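PDB 6OZB: Two-component sensor histidine kinase from Nostoc sp., which probably senses light through a bilin chromophore, here phycoerythrobilin held in a GAF domain, as part of a cyanobacterial phytochrome-type sensor histidine kinase. Local coordinates for residues N73-L78 against M146-S151; G48-M53 against S168-N173; G63-E68 against L81-D86. The protein carries 1 engineered substitution. All coordinates share one frame; numbering follows the deposited sequence.

Interaction 1. Residues N73-L78 against M146-S151; sequences NRLPSL and MGVKSS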
# COMPACT_ATOMS: atom_id res chain seq x y z
N ASN C 73 -27.75 -17.83 6.96
CA ASN C 73 -28.05 -16.88 8.03
C ASN C 73 -26.81 -16.45 8.77
O ASN C 73 -26.86 -16.20 9.97
CB ASN C 73 -29.07 -17.45 9.03
CG ASN C 73 -30.40 -17.75 8.38
OD1 ASN C 73 -30.99 -16.88 7.74
ND2 ASN C 73 -30.86 -18.97 8.52
N ARG C 74 -25.68 -16.36 8.09
CA ARG C 74 -24.45 -16.17 8.84
C ARG C 74 -24.36 -14.78 9.43
O ARG C 74 -23.82 -14.61 10.52
CB ARG C 74 -23.22 -16.38 7.96
CG ARG C 74 -21.89 -16.02 8.64
CD ARG C 74 -21.53 -16.99 9.79
NE ARG C 74 -20.30 -16.60 10.50
CZ ARG C 74 -20.21 -15.66 11.43
NH1 ARG C 74 -21.28 -14.97 11.80
NH2 ARG C 74 -19.04 -15.40 12.00
N LEU C 75 -24.97 -13.81 8.75
CA LEU C 75 -25.05 -12.44 9.25
C LEU C 75 -26.50 -12.01 9.19
O LEU C 75 -27.27 -12.58 8.43
CB LEU C 75 -24.18 -11.51 8.43
CG LEU C 75 -22.67 -11.66 8.66
CD1 LEU C 75 -21.91 -10.76 7.67
CD2 LEU C 75 -22.26 -11.33 10.08
N PRO C 76 -26.90 -11.03 10.01
CA PRO C 76 -28.29 -10.60 9.98
C PRO C 76 -28.68 -9.95 8.67
O PRO C 76 -27.85 -9.44 7.93
CB PRO C 76 -28.38 -9.57 11.12
CG PRO C 76 -27.20 -9.80 11.94
CD PRO C 76 -26.13 -10.34 11.06
N SER C 77 -29.97 -9.94 8.43
CA SER C 77 -30.51 -9.36 7.21
C SER C 77 -30.64 -7.85 7.32
O SER C 77 -31.13 -7.32 8.34
CB SER C 77 -31.87 -9.96 6.90
OG SER C 77 -32.45 -9.26 5.81
N LEU C 78 -30.14 -7.16 6.30
CA LEU C 78 -30.23 -5.70 6.25
C LEU C 78 -31.24 -5.26 5.20
O LEU C 78 -31.43 -4.07 4.99
CB LEU C 78 -28.86 -5.08 5.95
CG LEU C 78 -27.71 -5.47 6.87
CD1 LEU C 78 -26.42 -4.74 6.51
CD2 LEU C 78 -28.06 -5.18 8.31
N MET C 146 -20.83 -4.62 12.67
CA MET C 146 -21.66 -5.58 11.92
C MET C 146 -21.07 -7.00 11.89
O MET C 146 -21.67 -7.93 11.35
CB MET C 146 -21.85 -5.12 10.48
CG MET C 146 -22.86 -4.01 10.33
SD MET C 146 -23.19 -3.55 8.64
CE MET C 146 -21.59 -3.07 8.06
N GLY C 147 -19.87 -7.15 12.43
CA GLY C 147 -19.18 -8.43 12.40
C GLY C 147 -18.52 -8.70 11.05
O GLY C 147 -18.22 -9.85 10.72
N VAL C 148 -18.30 -7.65 10.27
CA VAL C 148 -17.71 -7.77 8.93
C VAL C 148 -16.18 -7.56 9.02
O VAL C 148 -15.74 -6.56 9.56
CB VAL C 148 -18.30 -6.76 7.99
CG1 VAL C 148 -17.59 -6.76 6.66
CG2 VAL C 148 -19.79 -7.04 7.80
N LYS C 149 -15.41 -8.50 8.48
CA LYS C 149 -13.95 -8.39 8.40
C LYS C 149 -13.44 -8.04 7.00
O LYS C 149 -12.30 -7.57 6.84
CB LYS C 149 -13.31 -9.71 8.87
CG LYS C 149 -13.43 -9.88 10.39
CD LYS C 149 -12.74 -11.11 10.92
CE LYS C 149 -12.95 -11.23 12.42
NZ LYS C 149 -12.34 -12.48 12.93
N SER C 150 -14.30 -8.24 6.00
CA SER C 150 -13.97 -7.95 4.61
C SER C 150 -15.15 -7.31 3.93
O SER C 150 -16.24 -7.90 3.93
CB SER C 150 -13.62 -9.24 3.86
OG SER C 150 -13.57 -9.06 2.45
N SER C 151 -14.92 -6.17 3.28
CA SER C 151 -15.97 -5.50 2.51
C SER C 151 -15.43 -5.20 1.11
O SER C 151 -14.29 -4.77 0.97
CB SER C 151 -16.40 -4.23 3.20
OG SER C 151 -17.33 -3.51 2.42
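L75 and G147 mark the closest backbone approach of 73-78 to 146-151, their CA atoms 7.8 Å apart, too wide for main-chain pairing; no hydrogen bond crosses, and the contact is made by leucine methyl groups against apolar side chains and the M146 carbonyl. L75 sends its two methyl groups to different partners. CD2 lies 3.7 Å from the carbonyl O of M146, while CD1 stands 4.3 Å from CG2 of V148, a loose apolar touch. G147, just past helix 137-145, has positive phi (80°) and closes that helix in a Schellman motif. A CB there would point toward L75 but still stand 3.8 Å from its CD2; it is the positive phi that suits a glycine. Further along, L78 meets M146, the two side chains crossing obliquely with CD1 of L78 4.0 Å from the sulfur SD of M146. SD is anti to CB (chi2 -175°), which carries the sulfur out to L78. L78 also touches the phycoerythrobilin, so this end of the contact belongs to the chromophore pocket. The loop between strands 63-70 and 82-83 is thereby laid against the turn that leads from helix 137-145 into strand 150-158. R51 of strand 51-57 joins the two segments, touched by L75, L78, M146 and V148; M146 and V148 also reach H169 of strand 161-170.

Interaction 2. Residues G48-M53 against S168-N173; sequences GTDRVM and SHHSEN. With PEB (phycoerythrobilin), chain F.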
# COMPACT_ATOMS: atom_id res chain seq x y z
N GLY C 48 -18.93 -16.18 -3.16
CA GLY C 48 -18.79 -17.09 -2.03
C GLY C 48 -18.78 -16.43 -0.66
O GLY C 48 -18.46 -17.07 0.35
N THR C 49 -19.16 -15.17 -0.61
CA THR C 49 -19.11 -14.40 0.62
C THR C 49 -20.41 -14.53 1.41
O THR C 49 -21.44 -14.97 0.87
CB THR C 49 -18.86 -12.96 0.29
OG1 THR C 49 -19.79 -12.58 -0.72
CG2 THR C 49 -17.44 -12.77 -0.22
N ASP C 50 -20.38 -14.10 2.67
CA ASP C 50 -21.51 -14.34 3.57
C ASP C 50 -22.74 -13.51 3.25
O ASP C 50 -23.83 -13.94 3.54
CB ASP C 50 -21.13 -14.07 5.01
CG ASP C 50 -20.11 -15.05 5.58
OD1 ASP C 50 -20.12 -16.25 5.22
OD2 ASP C 50 -19.30 -14.59 6.43
N ARG C 51 -22.55 -12.30 2.70
CA ARG C 51 -23.68 -11.38 2.47
C ARG C 51 -23.35 -10.48 1.29
O ARG C 51 -22.33 -9.80 1.30
CB ARG C 51 -23.97 -10.55 3.74
CG ARG C 51 -25.08 -9.48 3.61
CD ARG C 51 -25.52 -8.90 4.97
NE ARG C 51 -24.47 -8.09 5.59
CZ ARG C 51 -24.43 -7.73 6.87
NH1 ARG C 51 -25.39 -8.11 7.71
NH2 ARG C 51 -23.41 -7.01 7.31
N VAL C 52 -24.20 -10.52 0.27
CA VAL C 52 -24.10 -9.63 -0.89
C VAL C 52 -25.39 -8.84 -0.95
O VAL C 52 -26.46 -9.39 -0.75
CB VAL C 52 -23.87 -10.39 -2.19
CG1 VAL C 52 -23.95 -9.49 -3.41
CG2 VAL C 52 -22.51 -11.07 -2.13
N MET C 53 -25.26 -7.53 -1.17
CA MET C 53 -26.42 -6.62 -1.19
C MET C 53 -26.33 -5.68 -2.37
O MET C 53 -25.24 -5.36 -2.83
CB MET C 53 -26.47 -5.82 0.09
CG MET C 53 -26.53 -6.66 1.33
SD MET C 53 -26.37 -5.65 2.79
CE MET C 53 -24.69 -5.11 2.60
N SER C 168 -20.32 -6.51 -1.02
CA SER C 168 -20.01 -7.88 -0.62
C SER C 168 -19.33 -7.86 0.75
O SER C 168 -18.25 -7.30 0.88
CB SER C 168 -19.10 -8.52 -1.66
OG SER C 168 -18.71 -9.85 -1.31
N HIS C 169 -19.99 -8.44 1.75
CA HIS C 169 -19.49 -8.52 3.13
C HIS C 169 -19.12 -9.95 3.50
O HIS C 169 -19.82 -10.89 3.12
CB HIS C 169 -20.52 -8.08 4.15
CG HIS C 169 -20.79 -6.60 4.18
ND1 HIS C 169 -21.84 -6.06 4.89
CD2 HIS C 169 -20.13 -5.56 3.63
CE1 HIS C 169 -21.82 -4.74 4.78
NE2 HIS C 169 -20.78 -4.41 4.02
N HIS C 170 -18.05 -10.11 4.28
CA HIS C 170 -17.66 -11.41 4.79
C HIS C 170 -17.21 -11.32 6.22
O HIS C 170 -16.55 -10.35 6.62
CB HIS C 170 -16.57 -12.01 3.93
CG HIS C 170 -16.47 -13.48 4.02
ND1 HIS C 170 -17.51 -14.32 3.68
CD2 HIS C 170 -15.46 -14.28 4.42
CE1 HIS C 170 -17.14 -15.57 3.86
NE2 HIS C 170 -15.89 -15.58 4.29
N SER C 171 -17.59 -12.34 7.01
CA SER C 171 -17.31 -12.38 8.46
C SER C 171 -15.88 -12.81 8.80
O SER C 171 -15.47 -12.78 9.96
CB SER C 171 -18.28 -13.33 9.16
OG SER C 171 -18.00 -14.68 8.82
N GLU C 172 -15.14 -13.20 7.77
CA GLU C 172 -13.78 -13.67 7.95
C GLU C 172 -12.82 -12.95 7.04
O GLU C 172 -13.19 -12.45 5.97
CB GLU C 172 -13.73 -15.17 7.69
CG GLU C 172 -14.56 -15.93 8.73
CD GLU C 172 -14.51 -17.43 8.58
OE1 GLU C 172 -13.83 -17.93 7.66
OE2 GLU C 172 -15.17 -18.11 9.39
N ASN C 173 -11.57 -12.92 7.48
CA ASN C 173 -10.50 -12.29 6.70
C ASN C 173 -10.39 -12.92 5.32
O ASN C 173 -10.49 -14.14 5.16
CB ASN C 173 -9.15 -12.40 7.43
CG ASN C 173 -9.19 -11.86 8.85
OD1 ASN C 173 -8.81 -12.55 9.80
ND2 ASN C 173 -9.63 -10.62 9.00
CHC PEB F . -21.22 2.68 3.81
NC PEB F . -19.04 3.94 3.99
C1C PEB F . -17.93 4.22 3.24
C2C PEB F . -18.04 3.62 2.02
C3C PEB F . -19.24 2.94 1.98
C4C PEB F . -19.86 3.15 3.23
CMC PEB F . -19.68 2.18 0.74
CAC PEB F . -16.93 3.74 0.91
CBC PEB F . -15.74 2.86 1.24
CGC PEB F . -16.07 1.44 0.87
O1C PEB F . -16.39 1.19 -0.32
O2C PEB F . -16.02 0.51 1.74
ND PEB F . -21.02 0.33 3.19
C1D PEB F . -21.82 1.62 3.02
C2D PEB F . -23.12 1.27 3.59
C3D PEB F . -23.13 -0.02 4.08
C4D PEB F . -21.90 -0.67 3.86
CMD PEB F . -24.28 2.29 3.73
CAD PEB F . -24.31 -0.62 4.86
CBD PEB F . -24.69 -1.91 4.59
OD PEB F . -21.58 -1.82 4.13
NA PEB F . -19.29 6.34 8.42
C1A PEB F . -20.32 6.28 9.40
C2A PEB F . -20.20 7.48 10.31
C3A PEB F . -19.03 8.31 9.81
C4A PEB F . -18.49 7.53 8.59
CMA PEB F . -21.53 8.29 10.39
CBA PEB F . -18.29 9.31 12.06
OA PEB F . -21.16 5.40 9.46
CHA PEB F . -17.37 7.91 7.92
CAA PEB F . -17.87 8.58 10.77
NB PEB F . -17.54 6.20 5.83
C1B PEB F . -16.86 7.19 6.68
C2B PEB F . -15.54 7.47 6.17
C3B PEB F . -15.36 6.67 5.00
C4B PEB F . -16.60 5.86 4.75
CHB PEB F . -16.70 5.02 3.66
CMB PEB F . -14.57 8.44 6.78
CAB PEB F . -14.12 6.62 4.13
CBB PEB F . -13.28 5.43 4.55
CGB PEB F . -11.98 5.56 3.74
O1B PEB F . -12.05 5.45 2.48
O2B PEB F . -10.90 5.80 4.33
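R51 and H169 form an antiparallel hydrogen-bonded pair: N of H169 gives a nearly straight bond to O of R51 (2.7 Å, 171° at the hydrogen), and N of R51 returns a more bent one to O of H169. V52 and S168 follow as a non-hydrogen-bonded pair. A classic beta bulge opens strand 51-57, where D50 and R51 together stand opposite the single residue H169.

Among side-chain polar bonds, NH2 of R51 donates to ND1 of H169 at 3.0 Å, the nitrogen lying at the ring's edge with the guanidinium turned 65° from the imidazole; a weak bond from NE joins it. NH1 of R51 is held by the carbonyl O of P76. With ND1 thus accepting, NE2 of H169 is left to donate weakly to OD of phycoerythrobilin (2.7 Å, 126°), so R51, one shell out from the bilin, probably helps hold the ring's rotation. D50 OD2 takes two bonds from S171, OG at 2.7 Å and N at 2.9 Å; OG of S171 sits between its backbone N and carbonyl carbon, which lets OG and N close on the same oxygen. That oxygen also lies over one face of the H170 ring. T49 OG1 and S168 OG are hydrogen-bonded on the V52 side of the sheet.

Apolar contact is supplied by CE of M53, 3.6 Å from CE1 of H169. The same M53 CE lies 3.8 Å from CBD of PEB, the phycoerythrobilin.

These two strands lie mid-sheet, flanked by strands 63-70 and 150-158; helix 32-47 packs on the V52 and S168 face, and the bilin on the H169 face.

Interaction 3. Residues G63-E68 against L81-D86; sequences GQVIAE and LNFPAD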
# COMPACT_ATOMS: atom_id res chain seq x y z
N GLY C 63 -29.74 6.03 1.37
CA GLY C 63 -30.04 4.90 0.53
C GLY C 63 -30.66 3.74 1.27
O GLY C 63 -30.85 3.79 2.48
N GLN C 64 -30.98 2.70 0.50
CA GLN C 64 -31.70 1.55 1.01
C GLN C 64 -31.16 0.23 0.44
O GLN C 64 -30.79 0.12 -0.75
CB GLN C 64 -33.19 1.69 0.68
CG GLN C 64 -34.05 0.54 1.22
CD GLN C 64 -35.53 0.76 0.99
OE1 GLN C 64 -35.96 1.14 -0.10
NE2 GLN C 64 -36.32 0.52 2.03
N VAL C 65 -31.10 -0.79 1.29
CA VAL C 65 -30.76 -2.11 0.82
C VAL C 65 -32.00 -2.68 0.15
O VAL C 65 -33.01 -2.93 0.81
CB VAL C 65 -30.25 -3.01 1.97
CG1 VAL C 65 -29.96 -4.41 1.47
CG2 VAL C 65 -29.01 -2.43 2.60
N ILE C 66 -31.95 -2.86 -1.17
CA ILE C 66 -33.15 -3.29 -1.91
C ILE C 66 -33.07 -4.74 -2.33
O ILE C 66 -34.05 -5.30 -2.79
CB ILE C 66 -33.42 -2.41 -3.14
CG1 ILE C 66 -32.22 -2.36 -4.08
CG2 ILE C 66 -33.81 -1.02 -2.68
CD1 ILE C 66 -32.61 -1.93 -5.52
N ALA C 67 -31.89 -5.35 -2.21
CA ALA C 67 -31.74 -6.79 -2.45
C ALA C 67 -30.58 -7.34 -1.64
O ALA C 67 -29.58 -6.64 -1.42
CB ALA C 67 -31.54 -7.06 -3.93
N GLU C 68 -30.69 -8.61 -1.25
CA GLU C 68 -29.74 -9.21 -0.35
C GLU C 68 -29.77 -10.74 -0.46
O GLU C 68 -30.84 -11.35 -0.57
CB GLU C 68 -30.05 -8.77 1.06
CG GLU C 68 -29.24 -9.43 2.16
CD GLU C 68 -29.71 -8.96 3.50
OE1 GLU C 68 -28.95 -8.23 4.17
OE2 GLU C 68 -30.85 -9.31 3.88
N LEU C 81 -33.50 -1.95 4.99
CA LEU C 81 -33.02 -0.91 5.89
C LEU C 81 -32.50 0.29 5.11
O LEU C 81 -31.92 0.15 4.02
CB LEU C 81 -31.93 -1.42 6.82
CG LEU C 81 -32.37 -2.52 7.79
CD1 LEU C 81 -31.19 -2.90 8.63
CD2 LEU C 81 -33.55 -2.07 8.63
N ASN C 82 -32.74 1.48 5.68
CA ASN C 82 -32.23 2.74 5.14
C ASN C 82 -31.00 3.21 5.89
O ASN C 82 -30.91 3.07 7.10
CB ASN C 82 -33.30 3.83 5.23
CG ASN C 82 -34.47 3.58 4.32
OD1 ASN C 82 -34.35 3.63 3.10
ND2 ASN C 82 -35.62 3.30 4.91
N PHE C 83 -30.06 3.79 5.16
CA PHE C 83 -28.88 4.35 5.80
C PHE C 83 -28.69 5.80 5.37
O PHE C 83 -28.94 6.15 4.22
CB PHE C 83 -27.65 3.53 5.45
CG PHE C 83 -27.71 2.11 5.95
CD1 PHE C 83 -28.37 1.14 5.24
CD2 PHE C 83 -27.14 1.76 7.17
CE1 PHE C 83 -28.44 -0.16 5.69
CE2 PHE C 83 -27.21 0.45 7.64
CZ PHE C 83 -27.86 -0.51 6.91
N PRO C 84 -28.24 6.65 6.30
CA PRO C 84 -28.14 8.09 6.02
C PRO C 84 -27.00 8.45 5.07
O PRO C 84 -26.06 7.68 4.88
CB PRO C 84 -27.90 8.70 7.40
CG PRO C 84 -27.30 7.64 8.19
CD PRO C 84 -27.79 6.33 7.66
N ALA C 85 -27.12 9.63 4.47
CA ALA C 85 -26.10 10.15 3.57
C ALA C 85 -24.74 10.21 4.26
O ALA C 85 -23.72 9.95 3.64
CB ALA C 85 -26.49 11.54 3.06
N ASP C 86 -24.75 10.54 5.55
CA ASP C 86 -23.52 10.74 6.31
C ASP C 86 -22.65 9.49 6.41
O ASP C 86 -21.47 9.58 6.74
CB ASP C 86 -23.83 11.22 7.73
CG ASP C 86 -24.28 12.67 7.79
OD1 ASP C 86 -24.21 13.37 6.75
OD2 ASP C 86 -24.68 13.12 8.88
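Q64 and N82 face each other as a non-hydrogen-bonded antiparallel pair, CA atoms 4.3 Å apart, with OD1 of N82 3.3 Å from CB of Q64. CG of Q64 is anti to its backbone N (chi1 -178°), which brings it to 3.6 Å from OD1 of N82, the two side chains crossing at a slant with their amide planes within 24° of each other. On the side of F83, its CE1 is met by CG2 of V65 at 3.9 Å, the two side chains slanting across one another. Backbone bonds set this register. G63 and F83 bond reciprocally, N of F83 to O of G63 at 2.8 Å and N of G63 to O of F83 at 3.0 Å, and N of V65 donates to O of L81, also at 3.0 Å. The geometry is that of a beta hairpin in which the short strand 82-83 forms an outermost strand of the antiparallel GAF sheet. In the next shell, NE2 of Q64 is hydrogen-bonded to O of G80, and OD1 of N82 accepts from NE2 of H58. An alanine in place of Q64 would probably leave the carbonyl of G80 without this donor and open a gap beside the N82 amide. F83 also packs on Y55 of strand 51-57 and touches phycoerythrobilin, as D86 does. Farther along strand 63-70, E68 bonds through its two carboxylate oxygens to OG of S77 and N of L78.

All three contacts lie within one GAF domain and reach its antiparallel sheet. The centres of interactions 1 and 2 are about 7 Å apart, those of 1 and 3 about 15 Å, and those of 2 and 3 about 17 Å. Along the chain, 48-53 comes first and 168-173 last, so interaction 2 encloses the other two, whose segments alternate. Neighbouring strands 51-57 and 63-70 connect interactions 2 and 3, while strands 150-158 and 161-170 connect 1 and 2. Bonds from R51 and E68 tie the 73-78 loop to the other two contacts. Each contact contributes residues to the phycoerythrobilin pocket, so sheet and loop together shape the chromophore's surroundings.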